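Local coordinates for colicin-m immunity protein (Escherichia coli, PDB 4AEQ) that protects cells carrying the colicin M plasmid against colicin M, as a domain-swapped dimer, at residues T50-E55 with L68-A73. Numbering follows the deposited sequence. Where two conformers were deposited one is given.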
ATOM      1  N   THR A  50      -7.541 -18.198  -1.358  1.00 21.52           N
ATOM      2  CA  THR A  50      -7.370 -19.364  -0.504  0.53 22.97           C
ATOM      3  C   THR A  50      -6.307 -19.068   0.544  1.00 23.98           C
ATOM      4  O   THR A  50      -5.324 -18.383   0.279  1.00 22.54           O
ATOM      5  CB  THR A  50      -7.015 -20.632  -1.300  0.53 24.78           C
ATOM      6  OG1 THR A  50      -5.959 -20.342  -2.220  0.53 22.53           O
ATOM      7  CG2 THR A  50      -8.227 -21.129  -2.075  0.53 28.51           C
ATOM      8  N   TRP A  51      -6.524 -19.574   1.748  1.00 23.27           N
ATOM      9  CA  TRP A  51      -5.659 -19.241   2.868  1.00 23.91           C
ATOM     10  C   TRP A  51      -4.653 -20.330   3.201  1.00 26.49           C
ATOM     11  O   TRP A  51      -4.912 -21.516   3.007  1.00 30.84           O
ATOM     12  CB  TRP A  51      -6.495 -18.889   4.099  1.00 23.30           C
ATOM     13  CG  TRP A  51      -7.448 -17.773   3.844  1.00 23.45           C
ATOM     14  CD1 TRP A  51      -8.800 -17.869   3.684  1.00 27.03           C
ATOM     15  CD2 TRP A  51      -7.122 -16.385   3.694  1.00 22.45           C
ATOM     16  NE1 TRP A  51      -9.338 -16.626   3.457  1.00 25.99           N
ATOM     17  CE2 TRP A  51      -8.333 -15.701   3.456  1.00 25.94           C
ATOM     18  CE3 TRP A  51      -5.930 -15.660   3.739  1.00 18.62           C
ATOM     19  CZ2 TRP A  51      -8.378 -14.321   3.269  1.00 24.93           C
ATOM     20  CZ3 TRP A  51      -5.981 -14.290   3.554  1.00 22.21           C
ATOM     21  CH2 TRP A  51      -7.196 -13.636   3.322  1.00 24.87           C
ATOM     22  N   GLU A  52      -3.489 -19.901   3.671  1.00 23.04           N
ATOM     23  CA  GLU A  52      -2.467 -20.807   4.164  1.00 27.32           C
ATOM     24  C   GLU A  52      -2.276 -20.517   5.648  1.00 27.06           C
ATOM     25  O   GLU A  52      -2.621 -19.432   6.119  1.00 23.75           O
ATOM     26  CB  GLU A  52      -1.174 -20.611   3.381  1.00 32.43           C
ATOM     27  CG  GLU A  52      -1.380 -20.762   1.881  1.00 40.74           C
ATOM     28  CD  GLU A  52      -0.118 -20.552   1.073  1.00 48.09           C
ATOM     29  OE1 GLU A  52       0.920 -20.167   1.655  1.00 47.65           O
ATOM     30  OE2 GLU A  52      -0.173 -20.773  -0.155  1.00 52.00           O
ATOM     31  N   LYS A  53      -1.774 -21.492   6.398  1.00 26.90           N
ATOM     32  CA  LYS A  53      -1.667 -21.331   7.844  1.00 28.74           C
ATOM     33  C   LYS A  53      -0.834 -20.115   8.234  1.00 25.91           C
ATOM     34  O   LYS A  53       0.224 -19.860   7.661  1.00 28.10           O
ATOM     35  CB  LYS A  53      -1.101 -22.590   8.506  1.00 36.74           C
ATOM     36  CG  LYS A  53      -0.902 -22.434  10.007  1.00 42.52           C
ATOM     37  CD  LYS A  53      -0.318 -23.687  10.635  1.00 49.72           C
ATOM     38  CE  LYS A  53       0.819 -24.242   9.795  1.00 52.77           C
ATOM     39  NZ  LYS A  53       1.806 -24.969  10.634  1.00 56.23           N
ATOM     40  N   ILE A  54      -1.331 -19.364   9.209  1.00 25.34           N
ATOM     41  CA  ILE A  54      -0.609 -18.223   9.746  1.00 26.23           C
ATOM     42  C   ILE A  54       0.325 -18.667  10.869  1.00 30.33           C
ATOM     43  O   ILE A  54      -0.112 -19.296  11.834  1.00 31.34           O
ATOM     44  CB  ILE A  54      -1.580 -17.163  10.294  1.00 26.51           C
ATOM     45  CG1 ILE A  54      -2.428 -16.578   9.159  1.00 21.80           C
ATOM     46  CG2 ILE A  54      -0.819 -16.065  11.025  1.00 29.26           C
ATOM     47  CD1 ILE A  54      -3.500 -15.613   9.627  1.00 19.56           C
ATOM     48  N   GLU A  55       1.610 -18.349  10.736  1.00 27.61           N
ATOM     49  CA  GLU A  55       2.570 -18.611  11.808  1.00 30.66           C
ATOM     50  C   GLU A  55       2.764 -17.357  12.645  1.00 25.91           C
ATOM     51  O   GLU A  55       3.302 -16.359  12.172  1.00 25.84           O
ATOM     52  CB  GLU A  55       3.928 -19.048  11.249  1.00 35.21           C
ATOM     53  CG  GLU A  55       3.903 -20.336  10.464  1.00 40.82           C
ATOM     54  CD  GLU A  55       3.182 -21.444  11.196  1.00 50.17           C
ATOM     55  OE1 GLU A  55       3.299 -21.528  12.439  1.00 52.05           O
ATOM     56  OE2 GLU A  55       2.484 -22.225  10.523  1.00 56.17           O
ATOM     57  N   LEU A  68       1.974 -12.079   9.604  1.00 16.77           N
ATOM     58  CA  LEU A  68       2.220 -12.511   8.236  1.00 17.62           C
ATOM     59  C   LEU A  68       1.104 -13.454   7.798  1.00 15.52           C
ATOM     60  O   LEU A  68       0.969 -14.554   8.324  1.00 16.18           O
ATOM     61  CB  LEU A  68       3.584 -13.202   8.138  1.00 22.25           C
ATOM     62  CG  LEU A  68       4.058 -13.632   6.748  1.00 25.31           C
ATOM     63  CD1 LEU A  68       4.161 -12.430   5.826  1.00 26.66           C
ATOM     64  CD2 LEU A  68       5.396 -14.349   6.847  1.00 28.67           C
ATOM     65  N   VAL A  69       0.306 -13.009   6.834  1.00 11.84           N
ATOM     66  CA  VAL A  69      -0.815 -13.774   6.334  1.00 12.70           C
ATOM     67  C   VAL A  69      -0.531 -14.197   4.901  1.00 12.67           C
ATOM     68  O   VAL A  69      -0.649 -13.396   3.972  1.00 15.13           O
ATOM     69  CB  VAL A  69      -2.074 -12.891   6.322  1.00 12.27           C
ATOM     70  CG1 VAL A  69      -3.292 -13.677   5.862  1.00 15.63           C
ATOM     71  CG2 VAL A  69      -2.299 -12.273   7.702  1.00 16.04           C
ATOM     72  N   PRO A  70      -0.179 -15.474   4.716  1.00 15.02           N
ATOM     73  CA  PRO A  70       0.026 -16.036   3.381  1.00 15.75           C
ATOM     74  C   PRO A  70      -1.301 -16.361   2.725  1.00 16.60           C
ATOM     75  O   PRO A  70      -2.225 -16.806   3.408  1.00 14.70           O
ATOM     76  CB  PRO A  70       0.813 -17.313   3.661  1.00 16.94           C
ATOM     77  CG  PRO A  70       0.361 -17.730   5.014  1.00 19.32           C
ATOM     78  CD  PRO A  70       0.100 -16.456   5.778  1.00 16.01           C
ATOM     79  N   PHE A  71      -1.398 -16.175   1.415  1.00 14.16           N
ATOM     80  CA  PHE A  71      -2.605 -16.587   0.710  1.00 12.22           C
ATOM     81  C   PHE A  71      -2.317 -16.786  -0.768  1.00 15.10           C
ATOM     82  O   PHE A  71      -1.297 -16.331  -1.270  1.00 13.43           O
ATOM     83  CB  PHE A  71      -3.752 -15.586   0.923  1.00 14.22           C
ATOM     84  CG  PHE A  71      -3.474 -14.208   0.382  1.00 15.65           C
ATOM     85  CD1 PHE A  71      -2.803 -13.268   1.147  1.00 15.79           C
ATOM     86  CD2 PHE A  71      -3.911 -13.844  -0.881  1.00 15.76           C
ATOM     87  CE1 PHE A  71      -2.558 -11.997   0.660  1.00 14.99           C
ATOM     88  CE2 PHE A  71      -3.665 -12.577  -1.377  1.00 14.47           C
ATOM     89  CZ  PHE A  71      -2.990 -11.652  -0.608  1.00 16.13           C
ATOM     90  N   LYS A  72      -3.216 -17.483  -1.447  1.00 15.71           N
ATOM     91  CA  LYS A  72      -3.137 -17.660  -2.886  1.00 18.69           C
ATOM     92  C   LYS A  72      -4.347 -17.000  -3.527  1.00 19.83           C
ATOM     93  O   LYS A  72      -5.456 -17.111  -3.018  1.00 21.71           O
ATOM     94  CB  LYS A  72      -3.108 -19.147  -3.236  1.00 20.82           C
ATOM     95  CG  LYS A  72      -1.815 -19.843  -2.863  1.00 25.74           C
ATOM     96  CD  LYS A  72      -1.952 -21.355  -2.938  1.00 36.17           C
ATOM     97  CE  LYS A  72      -2.821 -21.885  -1.808  1.00 43.43           C
ATOM     98  NZ  LYS A  72      -2.911 -23.372  -1.813  1.00 48.11           N
ATOM     99  N   ALA A  73      -4.129 -16.298  -4.632  1.00 17.51           N
ATOM    100  CA  ALA A  73      -5.222 -15.697  -5.383  1.00 18.38           C
ATOM    101  C   ALA A  73      -5.356 -16.432  -6.713  1.00 18.40           C
ATOM    102  O   ALA A  73      -4.358 -16.671  -7.389  1.00 18.33           O
ATOM    103  CB  ALA A  73      -4.960 -14.215  -5.609  1.00 19.72           C
TER
HETATM  104  O   HOH W   1      -3.542 -17.016   5.780  1.00 23.20           O
HETATM  105  O   HOH W   2       2.631 -16.680   8.712  1.00 20.89           O
HETATM  106  O   HOH W   3       2.825 -13.813  11.716  1.00 25.40           O
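Residues 50-51, on the outermost strand of this chain's four-stranded antiparallel sheet, run against 68-73, with Thr50 and Lys72 as a hydrogen-bonded pair: Thr50 N reaches Lys72 O at 2.9 Å, nearly straight at 172°, and Lys72 N returns the bond to Thr50 O. Beyond Trp51 the ladder frays. Glu52 N bonds weakly to Pro70 O, and the proline nitrogen has no hydrogen to return to Glu52 O. Waters take over: one joins Glu52 O to Pro70 O, two more link Glu55 N and O to Leu68 O and N. On one face, Trp51 and Phe71 form the non-hydrogen-bonded pair. The CE3-CZ3 side of the indole reaches the strand, CE3 lying 3.6 Å from Phe71 CB and CZ3 equally close to Val69 CG1. Phe71 CG sits between backbone N and carbonyl carbon (chi1 63°), turning its ring away from 50-55, oblique to the indole at 59°. Arg21, Val24 and Tyr28 of the second subunit pack here, at the dimer interface. Opposite, Thr50 OG1 hydrogen-bonds to Glu74, and Glu52's extended chain crosses Lys72 without a salt bridge, its CB 3.7 Å from Pro70 CG. Buried Ile54 lies alongside Val69, CD1 4.0 Å from Val69 CG2.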